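Local coordinates for periplasmic His/Glu/Gln/Arg/opine family-binding protein (Silicibacter pomeroyi, PDB 3I6V) that binds lysine between its two lobes and probably serves as the periplasmic substrate-binding component of an ABC transporter for amino acids or opines, at residues G107-T113 with A126-A132; N51-S55 with Q112-I116; F84-Y88 with I199-K203; F30-L34 with N87-P91. The contacts are given in a common frame with arbitrary orientation. Numbering follows the deposited sequence.

Contact 1: G107-T113 with A126-A132; sequences GIVAAQT and ATLVEFA. With LYS (lysine), chain B.
Two parallel strands, I108-Q112 and T127-F131, run with axes 4.7 Å apart, crossing at -34°. I108 pairs with T127, V109 with L128, A110 with V129, A111 with E130 and Q112 with F131, at CA-CA distances of 4.8 to 5.2 Å. Backbone hydrogen bonds alternate in the parallel manner: T127 N to G107 O (2.7 Å), V109 N to T127 O (2.8 Å), V129 N to V109 O (3.0 Å), A111 N to V129 O (3.0 Å), F131 N to A111 O (3.1 Å) and T113 N to F131 O (2.9 Å). Apolar contacts follow on both faces. On one, I108 CG2 meets V129 CG1 at 3.7 Å, and A110 CB meets CE1 of F131 (chi1 m) at 3.6 Å; on the other, V109 CG2 touches A126 CB at 3.8 Å and A111 CB touches L128 CD1 at 3.9 Å. Q112, extended with chi1 and chi2 both t, donates from NE2 to A132 O (3.0 Å) and accepts a hydrogen bond on OE1 from NZ of the bound lysine (2.7 Å), so the strand end reaches the ligand pocket. This is a beta-alpha-beta unit of a periplasmic binding protein: helix 116-123 connects the strands and lies against V109, L128 and E130, F131 packs on helix 134-142, and strand 148-152 pairs with 108-112 through A110.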
loop_
_atom_site.group_PDB
_atom_site.type_symbol
_atom_site.label_atom_id
_atom_site.label_comp_id
_atom_site.label_asym_id
_atom_site.label_seq_id
_atom_site.Cartn_x
_atom_site.Cartn_y
_atom_site.Cartn_z
ATOM N N GLY A 107 -15.855 -7.607 17.010
ATOM C CA GLY A 107 -14.990 -7.676 18.199
ATOM C C GLY A 107 -13.768 -6.787 18.061
ATOM O O GLY A 107 -13.876 -5.579 17.713
ATOM N N ILE A 108 -12.602 -7.367 18.342
ATOM C CA ILE A 108 -11.332 -6.638 18.279
ATOM C C ILE A 108 -10.747 -6.817 16.887
ATOM O O ILE A 108 -10.425 -7.946 16.479
ATOM C CB ILE A 108 -10.337 -7.113 19.363
ATOM C CG1 ILE A 108 -10.847 -6.679 20.753
ATOM C CG2 ILE A 108 -8.967 -6.532 19.098
ATOM C CD1 ILE A 108 -10.303 -7.502 21.908
ATOM N N VAL A 109 -10.632 -5.710 16.148
ATOM C CA VAL A 109 -10.123 -5.798 14.785
ATOM C C VAL A 109 -8.796 -5.046 14.691
ATOM O O VAL A 109 -8.691 -3.898 15.104
ATOM C CB VAL A 109 -11.167 -5.369 13.701
ATOM C CG1 VAL A 109 -10.595 -5.548 12.294
ATOM C CG2 VAL A 109 -12.439 -6.221 13.794
ATOM N N ALA A 110 -7.767 -5.761 14.243
ATOM C CA ALA A 110 -6.443 -5.190 14.047
ATOM C C ALA A 110 -6.395 -4.447 12.698
ATOM O O ALA A 110 -6.946 -4.903 11.705
ATOM C CB ALA A 110 -5.369 -6.297 14.054
ATOM N N ALA A 111 -5.720 -3.306 12.686
ATOM C CA ALA A 111 -5.454 -2.596 11.420
ATOM C C ALA A 111 -4.160 -1.842 11.601
ATOM O O ALA A 111 -3.809 -1.415 12.719
ATOM C CB ALA A 111 -6.593 -1.609 11.070
ATOM N N GLN A 112 -3.451 -1.648 10.507
ATOM C CA GLN A 112 -2.274 -0.789 10.547
ATOM C C GLN A 112 -2.621 0.665 10.846
ATOM O O GLN A 112 -3.590 1.228 10.291
ATOM C CB GLN A 112 -1.467 -0.905 9.247
ATOM C CG GLN A 112 -0.172 -0.041 9.260
ATOM C CD GLN A 112 0.746 -0.321 8.084
ATOM O OE1 GLN A 112 0.311 -0.763 7.040
ATOM N NE2 GLN A 112 2.031 -0.082 8.269
ATOM N N THR A 113 -1.802 1.292 11.692
ATOM C CA THR A 113 -1.961 2.699 12.031
ATOM C C THR A 113 -1.924 3.592 10.789
ATOM O O THR A 113 -1.242 3.273 9.833
ATOM C CB THR A 113 -0.818 3.189 12.976
ATOM O OG1 THR A 113 -0.740 2.307 14.103
ATOM C CG2 THR A 113 -1.135 4.515 13.506
ATOM N N ALA A 126 -16.860 -2.146 15.555
ATOM C CA ALA A 126 -15.720 -2.967 16.028
ATOM C C ALA A 126 -14.827 -2.156 16.957
ATOM O O ALA A 126 -14.867 -0.931 16.939
ATOM C CB ALA A 126 -14.926 -3.538 14.857
ATOM N N THR A 127 -14.055 -2.841 17.805
ATOM C CA THR A 127 -13.015 -2.210 18.603
ATOM C C THR A 127 -11.703 -2.235 17.792
ATOM O O THR A 127 -11.243 -3.301 17.380
ATOM C CB THR A 127 -12.858 -2.928 19.955
ATOM O OG1 THR A 127 -14.039 -2.693 20.722
ATOM C CG2 THR A 127 -11.652 -2.416 20.749
ATOM N N LEU A 128 -11.135 -1.055 17.541
ATOM C CA LEU A 128 -9.918 -0.943 16.733
ATOM C C LEU A 128 -8.669 -1.108 17.593
ATOM O O LEU A 128 -8.517 -0.421 18.574
ATOM C CB LEU A 128 -9.864 0.435 16.061
ATOM C CG LEU A 128 -8.544 0.835 15.375
ATOM C CD1 LEU A 128 -8.179 -0.082 14.251
ATOM C CD2 LEU A 128 -8.575 2.310 14.894
ATOM N N VAL A 129 -7.762 -1.986 17.197
ATOM C CA VAL A 129 -6.393 -1.903 17.703
ATOM C C VAL A 129 -5.407 -1.664 16.537
ATOM O O VAL A 129 -5.397 -2.396 15.529
ATOM C CB VAL A 129 -6.004 -3.136 18.620
ATOM C CG1 VAL A 129 -6.207 -4.455 17.882
ATOM C CG2 VAL A 129 -4.563 -3.014 19.152
ATOM N N GLU A 130 -4.586 -0.632 16.691
ATOM C CA GLU A 130 -3.636 -0.216 15.648
ATOM C C GLU A 130 -2.233 -0.753 15.876
ATOM O O GLU A 130 -1.765 -0.736 16.997
ATOM C CB GLU A 130 -3.576 1.304 15.618
ATOM C CG GLU A 130 -4.866 1.893 15.088
ATOM C CD GLU A 130 -4.826 3.408 14.969
ATOM O OE1 GLU A 130 -4.545 3.908 13.861
ATOM O OE2 GLU A 130 -5.119 4.102 15.964
ATOM N N PHE A 131 -1.575 -1.192 14.802
ATOM C CA PHE A 131 -0.196 -1.674 14.835
ATOM C C PHE A 131 0.650 -0.919 13.812
ATOM O O PHE A 131 0.161 -0.555 12.735
ATOM C CB PHE A 131 -0.156 -3.188 14.510
ATOM C CG PHE A 131 -0.861 -4.008 15.528
ATOM C CD1 PHE A 131 -2.231 -4.287 15.398
ATOM C CD2 PHE A 131 -0.191 -4.407 16.685
ATOM C CE1 PHE A 131 -2.911 -5.001 16.369
ATOM C CE2 PHE A 131 -0.871 -5.130 17.676
ATOM C CZ PHE A 131 -2.234 -5.423 17.513
ATOM N N ALA A 132 1.922 -0.720 14.148
ATOM C CA ALA A 132 2.858 0.059 13.323
ATOM C C ALA A 132 3.125 -0.571 11.966
ATOM O O ALA A 132 3.328 0.150 10.977
ATOM C CB ALA A 132 4.198 0.290 14.103
HETATM N N LYS B . -3.861 1.556 0.809
HETATM C CA LYS B . -4.140 1.675 2.278
HETATM C C LYS B . -3.950 3.097 2.755
HETATM O O LYS B . -3.458 3.925 1.976
HETATM C CB LYS B . -3.223 0.719 3.082
HETATM C CG LYS B . -1.735 1.070 3.052
HETATM C CD LYS B . -0.915 -0.012 3.835
HETATM C CE LYS B . 0.620 0.321 3.921
HETATM N NZ LYS B . 1.380 -0.843 4.608
HETATM O OXT LYS B . -4.266 3.433 3.933
#

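Contact 2: N51-S55 with Q112-I116. With LYS (lysine), chain B.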
loop_
_atom_site.group_PDB
_atom_site.type_symbol
_atom_site.label_atom_id
_atom_site.label_comp_id
_atom_site.label_asym_id
_atom_site.label_seq_id
_atom_site.Cartn_x
_atom_site.Cartn_y
_atom_site.Cartn_z
ATOM N N ASN A 51 11.385 4.213 4.959
ATOM C CA ASN A 51 10.886 4.984 6.087
ATOM C C ASN A 51 9.689 4.261 6.685
ATOM O O ASN A 51 8.896 3.713 5.927
ATOM C CB ASN A 51 10.468 6.412 5.625
ATOM C CG ASN A 51 10.311 7.367 6.782
ATOM O OD1 ASN A 51 11.215 8.133 7.075
ATOM N ND2 ASN A 51 9.188 7.307 7.470
ATOM N N ASP A 52 9.539 4.265 8.015
ATOM C CA ASP A 52 8.398 3.584 8.626
ATOM C C ASP A 52 7.101 4.294 8.167
ATOM O O ASP A 52 7.079 5.520 7.921
ATOM C CB ASP A 52 8.458 3.612 10.176
ATOM C CG ASP A 52 9.658 2.806 10.760
ATOM O OD1 ASP A 52 10.007 3.055 11.922
ATOM O OD2 ASP A 52 10.247 1.952 10.070
ATOM N N TRP A 53 6.042 3.503 8.091
ATOM C CA TRP A 53 4.727 3.982 7.669
ATOM C C TRP A 53 4.199 5.120 8.537
ATOM O O TRP A 53 3.738 6.129 8.001
ATOM C CB TRP A 53 3.733 2.820 7.620
ATOM C CG TRP A 53 2.369 3.272 7.165
ATOM C CD1 TRP A 53 1.310 3.587 7.967
ATOM C CD2 TRP A 53 1.957 3.546 5.818
ATOM N NE1 TRP A 53 0.242 3.997 7.200
ATOM C CE2 TRP A 53 0.612 3.976 5.877
ATOM C CE3 TRP A 53 2.586 3.423 4.556
ATOM C CZ2 TRP A 53 -0.125 4.297 4.727
ATOM C CZ3 TRP A 53 1.855 3.737 3.405
ATOM C CH2 TRP A 53 0.512 4.162 3.498
ATOM N N ASP A 54 4.311 4.988 9.866
ATOM C CA ASP A 54 3.785 5.994 10.816
ATOM C C ASP A 54 4.259 7.410 10.520
ATOM O O ASP A 54 3.505 8.387 10.679
ATOM C CB ASP A 54 4.173 5.654 12.268
ATOM C CG ASP A 54 3.540 4.347 12.760
ATOM O OD1 ASP A 54 2.739 3.756 12.003
ATOM O OD2 ASP A 54 3.852 3.888 13.905
ATOM N N SER A 55 5.489 7.536 10.054
ATOM C CA SER A 55 6.040 8.863 9.855
ATOM C C SER A 55 6.334 9.151 8.357
ATOM O O SER A 55 7.031 10.102 8.060
ATOM C CB SER A 55 7.339 8.986 10.699
ATOM O OG SER A 55 8.289 8.008 10.259
ATOM N N GLN A 112 -3.451 -1.648 10.507
ATOM C CA GLN A 112 -2.274 -0.789 10.547
ATOM C C GLN A 112 -2.621 0.665 10.846
ATOM O O GLN A 112 -3.590 1.228 10.291
ATOM C CB GLN A 112 -1.467 -0.905 9.247
ATOM C CG GLN A 112 -0.172 -0.041 9.260
ATOM C CD GLN A 112 0.746 -0.321 8.084
ATOM O OE1 GLN A 112 0.311 -0.763 7.040
ATOM N NE2 GLN A 112 2.031 -0.082 8.269
ATOM N N THR A 113 -1.802 1.292 11.692
ATOM C CA THR A 113 -1.961 2.699 12.031
ATOM C C THR A 113 -1.924 3.592 10.789
ATOM O O THR A 113 -1.242 3.273 9.833
ATOM C CB THR A 113 -0.818 3.189 12.976
ATOM O OG1 THR A 113 -0.740 2.307 14.103
ATOM C CG2 THR A 113 -1.135 4.515 13.506
ATOM N N ALA A 114 -2.648 4.705 10.828
ATOM C CA ALA A 114 -2.621 5.697 9.737
ATOM C C ALA A 114 -3.009 5.130 8.367
ATOM O O ALA A 114 -2.389 5.484 7.364
ATOM C CB ALA A 114 -1.207 6.422 9.652
ATOM N N THR A 115 -4.013 4.249 8.326
ATOM C CA THR A 115 -4.487 3.719 7.043
ATOM C C THR A 115 -5.998 3.948 6.886
ATOM O O THR A 115 -6.711 4.218 7.865
ATOM C CB THR A 115 -4.244 2.188 6.902
ATOM O OG1 THR A 115 -4.909 1.502 7.950
ATOM C CG2 THR A 115 -2.711 1.840 6.888
ATOM N N ILE A 116 -6.487 3.789 5.662
ATOM C CA ILE A 116 -7.927 3.929 5.430
ATOM C C ILE A 116 -8.645 2.796 6.141
ATOM O O ILE A 116 -9.789 2.962 6.587
ATOM C CB ILE A 116 -8.257 3.989 3.933
ATOM C CG1 ILE A 116 -7.825 2.702 3.217
ATOM C CG2 ILE A 116 -7.558 5.213 3.309
ATOM C CD1 ILE A 116 -7.920 2.747 1.705
HETATM N N LYS B . -3.861 1.556 0.809
HETATM C CA LYS B . -4.140 1.675 2.278
HETATM C C LYS B . -3.950 3.097 2.755
HETATM O O LYS B . -3.458 3.925 1.976
HETATM C CB LYS B . -3.223 0.719 3.082
HETATM C CG LYS B . -1.735 1.070 3.052
HETATM C CD LYS B . -0.915 -0.012 3.835
HETATM C CE LYS B . 0.620 0.321 3.921
HETATM N NZ LYS B . 1.380 -0.843 4.608
HETATM O OXT LYS B . -4.266 3.433 3.933
#
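W53 is the main link between these two loops. Its chi1 of t and chi2 of -97° carry the indole across to the 112-116 turn, where W53 NE1 donates to A114 O at 3.0 Å. One ring face is occupied by CD of Q112 and by the bound lysine, whose CE is 3.7 Å from W53 CZ3. Q112 is extended (chi1 and chi2 t): its OE1 accepts a hydrogen bond from the ligand NZ at 2.7 Å, and Q112 NE2 is hydrogen-bonded to E12 OE2 and A132 O. T115 takes the p rotamer; T115 OG1 donates to Q112 O at 2.7 Å and, as N-cap of helix 116-123, also bonds to A118 N. At the start of that helix, I116 N donates a hydrogen bond to lysine OXT (2.8 Å). The pocket thus combines an aromatic wall along the aliphatic chain with polar groups at both ends, a chemistry suited to a ligand cationic at its side-chain tip and zwitterionic at its alpha end, where I116 N holds the carboxylate.

Contact 3: F84-Y88 with I199-K203; sequences FTQNY and ITSMK
Q86 lays its side chain over I199 of helix 189-204, Q86 CD 3.5 Å from I199 CG2. With chi1 p, chi2 t and chi3 -67°, its amide faces the helix: Q86 NE2 donates to T200 OG1 (2.9 Å, nearly linear), and Q86 OE1 accepts a hydrogen bond from K203 NZ (2.8 Å). A water bonds to Q86 OE1 (2.7 Å) and T200 OG1 (3.1 Å). Residues 84-87 are extended, and the chain turns corners at Q86 and Y88 (phi/psi -120/-6); 199-203 is regular helix, its I199 CA 6.9 Å from Y88 CA. K203 NZ (chi1 m, then t throughout) donates to N87 O at 2.8 Å and weakly to N87 OD1 at 3.5 Å; Y223 also bonds N87 OD1 and is a cation-pi partner of K203. I199 (m, t) points toward the strand, CD1 3.6 Å from T85 OG1. In this family 3 solute-binding fold, strand 83-89, antiparallel to 180-184, thus packs on helix 189-204, and neutral oxygens share the lysine charge.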
loop_
_atom_site.group_PDB
_atom_site.type_symbol
_atom_site.label_atom_id
_atom_site.label_comp_id
_atom_site.label_asym_id
_atom_site.label_seq_id
_atom_site.Cartn_x
_atom_site.Cartn_y
_atom_site.Cartn_z
ATOM N N PHE A 84 -1.064 14.051 -4.749
ATOM C CA PHE A 84 -0.905 12.712 -5.358
ATOM C C PHE A 84 -0.796 12.792 -6.887
ATOM O O PHE A 84 -1.394 13.684 -7.502
ATOM C CB PHE A 84 -2.106 11.834 -5.018
ATOM C CG PHE A 84 -2.148 11.368 -3.585
ATOM C CD1 PHE A 84 -2.929 12.044 -2.653
ATOM C CD2 PHE A 84 -1.441 10.219 -3.186
ATOM C CE1 PHE A 84 -2.997 11.619 -1.320
ATOM C CE2 PHE A 84 -1.505 9.760 -1.857
ATOM C CZ PHE A 84 -2.279 10.456 -0.921
ATOM N N THR A 85 -0.041 11.871 -7.490
ATOM C CA THR A 85 -0.175 11.570 -8.924
ATOM C C THR A 85 -1.525 10.914 -9.137
ATOM O O THR A 85 -2.223 10.611 -8.172
ATOM C CB THR A 85 0.933 10.559 -9.411
ATOM O OG1 THR A 85 0.779 9.291 -8.738
ATOM C CG2 THR A 85 2.316 11.099 -9.168
ATOM N N GLN A 86 -1.880 10.642 -10.393
ATOM C CA GLN A 86 -2.953 9.725 -10.702
ATOM C C GLN A 86 -2.639 8.348 -10.086
ATOM O O GLN A 86 -1.481 8.065 -9.752
ATOM C CB GLN A 86 -3.051 9.563 -12.232
ATOM C CG GLN A 86 -1.781 8.910 -12.829
ATOM C CD GLN A 86 -1.816 8.936 -14.342
ATOM O OE1 GLN A 86 -2.641 8.270 -14.977
ATOM N NE2 GLN A 86 -0.950 9.729 -14.915
ATOM N N ASN A 87 -3.647 7.486 -9.967
ATOM C CA ASN A 87 -3.369 6.159 -9.439
ATOM C C ASN A 87 -2.461 5.318 -10.403
ATOM O O ASN A 87 -2.395 5.582 -11.617
ATOM C CB ASN A 87 -4.630 5.415 -8.950
ATOM C CG ASN A 87 -5.699 5.154 -10.053
ATOM O OD1 ASN A 87 -5.407 4.898 -11.235
ATOM N ND2 ASN A 87 -6.949 5.162 -9.624
ATOM N N TYR A 88 -1.705 4.381 -9.830
ATOM C CA TYR A 88 -0.922 3.476 -10.654
ATOM C C TYR A 88 -1.325 2.017 -10.430
ATOM O O TYR A 88 -0.859 1.121 -11.142
ATOM C CB TYR A 88 0.564 3.727 -10.519
ATOM C CG TYR A 88 1.086 3.621 -9.108
ATOM C CD1 TYR A 88 1.390 4.771 -8.363
ATOM C CD2 TYR A 88 1.278 2.368 -8.512
ATOM C CE1 TYR A 88 1.880 4.678 -7.036
ATOM C CE2 TYR A 88 1.760 2.257 -7.198
ATOM C CZ TYR A 88 2.073 3.398 -6.483
ATOM O OH TYR A 88 2.522 3.278 -5.190
ATOM N N ILE A 199 3.620 7.846 -15.763
ATOM C CA ILE A 199 2.550 6.896 -15.497
ATOM C C ILE A 199 1.588 6.775 -16.700
ATOM O O ILE A 199 1.209 5.665 -17.087
ATOM C CB ILE A 199 1.761 7.254 -14.202
ATOM C CG1 ILE A 199 2.671 7.123 -12.972
ATOM C CG2 ILE A 199 0.531 6.353 -14.057
ATOM C CD1 ILE A 199 2.137 7.814 -11.705
ATOM N N THR A 200 1.166 7.916 -17.255
ATOM C CA THR A 200 0.259 7.919 -18.404
ATOM C C THR A 200 0.839 7.111 -19.594
ATOM O O THR A 200 0.150 6.279 -20.160
ATOM C CB THR A 200 -0.073 9.361 -18.825
ATOM O OG1 THR A 200 -0.839 9.963 -17.785
ATOM C CG2 THR A 200 -0.896 9.396 -20.150
ATOM N N SER A 201 2.100 7.350 -19.917
ATOM C CA SER A 201 2.832 6.582 -20.953
ATOM C C SER A 201 2.823 5.058 -20.698
ATOM O O SER A 201 2.676 4.274 -21.641
ATOM C CB SER A 201 4.266 7.111 -21.091
ATOM O OG SER A 201 5.133 6.549 -20.082
ATOM N N MET A 202 2.924 4.625 -19.436
ATOM C CA MET A 202 2.882 3.176 -19.133
ATOM C C MET A 202 1.464 2.608 -19.243
ATOM O O MET A 202 1.269 1.402 -19.522
ATOM C CB MET A 202 3.464 2.875 -17.738
ATOM C CG MET A 202 4.951 3.185 -17.588
ATOM S SD MET A 202 5.695 2.678 -16.011
ATOM C CE MET A 202 5.325 0.970 -16.083
ATOM N N LYS A 203 0.468 3.460 -18.995
ATOM C CA LYS A 203 -0.924 3.068 -19.185
ATOM C C LYS A 203 -1.226 2.931 -20.684
ATOM O O LYS A 203 -1.891 1.996 -21.091
ATOM C CB LYS A 203 -1.919 4.044 -18.503
ATOM C CG LYS A 203 -1.887 3.978 -16.942
ATOM C CD LYS A 203 -2.937 4.858 -16.280
ATOM C CE LYS A 203 -2.755 4.904 -14.743
ATOM N NZ LYS A 203 -3.711 5.896 -14.069
HETATM O O HOH W 1 -3.643 8.747 -17.415
#

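Contact 4: F30-L34 with N87-P91; sequences FEREL and NYIPP
Residues 30-34 form the first turn of helix 30-42, closed by L34 N to F30 O at 2.8 Å, while 87-91 is a mostly extended segment that turns a corner at Y88 (phi/psi -120/-6) and ends in two prolines. The backbones stay apart: the CA atoms of L34 and Y88 are separated by 9.0 Å, those of F30 and I89 by 10.5 Å, so side chains bridge the gap. Y88, chi1 p and chi2 -104°, directs its ring toward the helix. Y88 OH donates a very short hydrogen bond (2.5 Å) to E31 OE2, reached by E31 in the m, t rotamer. L34 (chi1 t, chi2 p) places CD2 over the Y88 ring face, 3.8 Å from its centroid and 30° off the normal, a CH-pi contact. In the solute-binding protein fold this buried cluster joins a helix of one lobe to the end of strand 83-89, just ahead of strand 93-98 in the sheet of the other lobe. F30 (chi1 t) sets its ring edge against Y88, F30 CE2 to Y88 CD2 at 3.9 Å, and F30 CE2 meets I89 CD1 at 3.7 Å. E31 OE2 also accepts a hydrogen bond from G71 N, and F30 packs edge-to-face on F216 of helix 207-216.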
loop_
_atom_site.group_PDB
_atom_site.type_symbol
_atom_site.label_atom_id
_atom_site.label_comp_id
_atom_site.label_asym_id
_atom_site.label_seq_id
_atom_site.Cartn_x
_atom_site.Cartn_y
_atom_site.Cartn_z
ATOM N N PHE A 30 6.835 -4.753 -6.350
ATOM C CA PHE A 30 6.159 -4.087 -7.465
ATOM C C PHE A 30 6.635 -2.647 -7.655
ATOM O O PHE A 30 6.961 -2.213 -8.767
ATOM C CB PHE A 30 4.636 -4.116 -7.238
ATOM C CG PHE A 30 3.870 -3.307 -8.243
ATOM C CD1 PHE A 30 3.708 -3.776 -9.550
ATOM C CD2 PHE A 30 3.320 -2.077 -7.886
ATOM C CE1 PHE A 30 2.994 -3.034 -10.492
ATOM C CE2 PHE A 30 2.601 -1.308 -8.818
ATOM C CZ PHE A 30 2.438 -1.775 -10.117
ATOM N N GLU A 31 6.680 -1.931 -6.549
ATOM C CA GLU A 31 7.003 -0.527 -6.540
ATOM C C GLU A 31 8.456 -0.217 -6.801
ATOM O O GLU A 31 8.766 0.876 -7.273
ATOM C CB GLU A 31 6.509 0.121 -5.229
ATOM C CG GLU A 31 4.970 0.144 -5.256
ATOM C CD GLU A 31 4.328 0.567 -3.949
ATOM O OE1 GLU A 31 4.892 0.274 -2.866
ATOM O OE2 GLU A 31 3.237 1.192 -4.022
ATOM N N ARG A 32 9.355 -1.159 -6.506
ATOM C CA ARG A 32 10.757 -0.991 -6.900
ATOM C C ARG A 32 10.817 -0.990 -8.415
ATOM O O ARG A 32 11.435 -0.118 -9.012
ATOM C CB ARG A 32 11.659 -2.155 -6.399
ATOM C CG ARG A 32 13.093 -2.105 -6.983
ATOM C CD ARG A 32 13.757 -0.839 -6.442
ATOM N NE ARG A 32 15.069 -0.483 -7.001
ATOM C CZ ARG A 32 16.228 -0.669 -6.365
ATOM N NH1 ARG A 32 16.251 -1.278 -5.175
ATOM N NH2 ARG A 32 17.370 -0.259 -6.926
ATOM N N GLU A 33 10.222 -2.005 -9.025
ATOM C CA GLU A 33 10.249 -2.107 -10.478
ATOM C C GLU A 33 9.525 -0.923 -11.127
ATOM O O GLU A 33 9.991 -0.339 -12.128
ATOM C CB GLU A 33 9.593 -3.402 -10.927
ATOM C CG GLU A 33 9.889 -3.705 -12.380
ATOM C CD GLU A 33 9.174 -4.930 -12.909
ATOM O OE1 GLU A 33 8.822 -5.839 -12.123
ATOM O OE2 GLU A 33 8.972 -4.981 -14.132
ATOM N N LEU A 34 8.373 -0.576 -10.566
ATOM C CA LEU A 34 7.606 0.537 -11.126
ATOM C C LEU A 34 8.374 1.841 -10.990
ATOM O O LEU A 34 8.577 2.551 -11.970
ATOM C CB LEU A 34 6.228 0.643 -10.457
ATOM C CG LEU A 34 5.407 1.871 -10.894
ATOM C CD1 LEU A 34 4.998 1.752 -12.387
ATOM C CD2 LEU A 34 4.202 1.973 -10.010
ATOM N N ASN A 87 -3.647 7.486 -9.967
ATOM C CA ASN A 87 -3.369 6.159 -9.439
ATOM C C ASN A 87 -2.461 5.318 -10.403
ATOM O O ASN A 87 -2.395 5.582 -11.617
ATOM C CB ASN A 87 -4.630 5.415 -8.950
ATOM C CG ASN A 87 -5.699 5.154 -10.053
ATOM O OD1 ASN A 87 -5.407 4.898 -11.235
ATOM N ND2 ASN A 87 -6.949 5.162 -9.624
ATOM N N TYR A 88 -1.705 4.381 -9.830
ATOM C CA TYR A 88 -0.922 3.476 -10.654
ATOM C C TYR A 88 -1.325 2.017 -10.430
ATOM O O TYR A 88 -0.859 1.121 -11.142
ATOM C CB TYR A 88 0.564 3.727 -10.519
ATOM C CG TYR A 88 1.086 3.621 -9.108
ATOM C CD1 TYR A 88 1.390 4.771 -8.363
ATOM C CD2 TYR A 88 1.278 2.368 -8.512
ATOM C CE1 TYR A 88 1.880 4.678 -7.036
ATOM C CE2 TYR A 88 1.760 2.257 -7.198
ATOM C CZ TYR A 88 2.073 3.398 -6.483
ATOM O OH TYR A 88 2.522 3.278 -5.190
ATOM N N ILE A 89 -2.205 1.795 -9.461
ATOM C CA ILE A 89 -3.000 0.583 -9.394
ATOM C C ILE A 89 -4.455 1.047 -9.230
ATOM O O ILE A 89 -4.706 1.999 -8.489
ATOM C CB ILE A 89 -2.599 -0.325 -8.203
ATOM C CG1 ILE A 89 -1.068 -0.522 -8.141
ATOM C CG2 ILE A 89 -3.365 -1.715 -8.248
ATOM C CD1 ILE A 89 -0.613 -1.342 -6.910
ATOM N N PRO A 90 -5.409 0.397 -9.948
ATOM C CA PRO A 90 -6.818 0.712 -9.773
ATOM C C PRO A 90 -7.269 0.442 -8.337
ATOM O O PRO A 90 -6.615 -0.357 -7.629
ATOM C CB PRO A 90 -7.548 -0.231 -10.784
ATOM C CG PRO A 90 -6.470 -0.475 -11.868
ATOM C CD PRO A 90 -5.183 -0.577 -11.041
ATOM N N PRO A 91 -8.368 1.100 -7.903
ATOM C CA PRO A 91 -8.859 0.872 -6.547
ATOM C C PRO A 91 -9.064 -0.623 -6.346
ATOM O O PRO A 91 -9.637 -1.285 -7.222
ATOM C CB PRO A 91 -10.210 1.614 -6.521
ATOM C CG PRO A 91 -10.122 2.642 -7.638
ATOM C CD PRO A 91 -9.233 2.023 -8.679
#

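Overall arrangement
Contacts 3 and 4 lie 9 Å apart between centres, share N87 and Y88 of strand 83-89, and touch where M202 CE meets L34 CD1 at 3.8 Å. Contacts 1 and 2 form the other pair, 13 Å between centres, sharing Q112 and T113 and both reaching the bound lysine. The pairs lie on opposite sides of the chain's centre, with the centres of contacts 1 and 3 about 31 Å apart. Along the chain, contact 4 closes before contact 1 opens, contact 1 is nested within contact 3, and contact 2 crosses both 3 and 4. N51-S55 and Q112-I116 lie on different lobes, so contact 2 bridges the cleft around the lysine, consistent with a closed state.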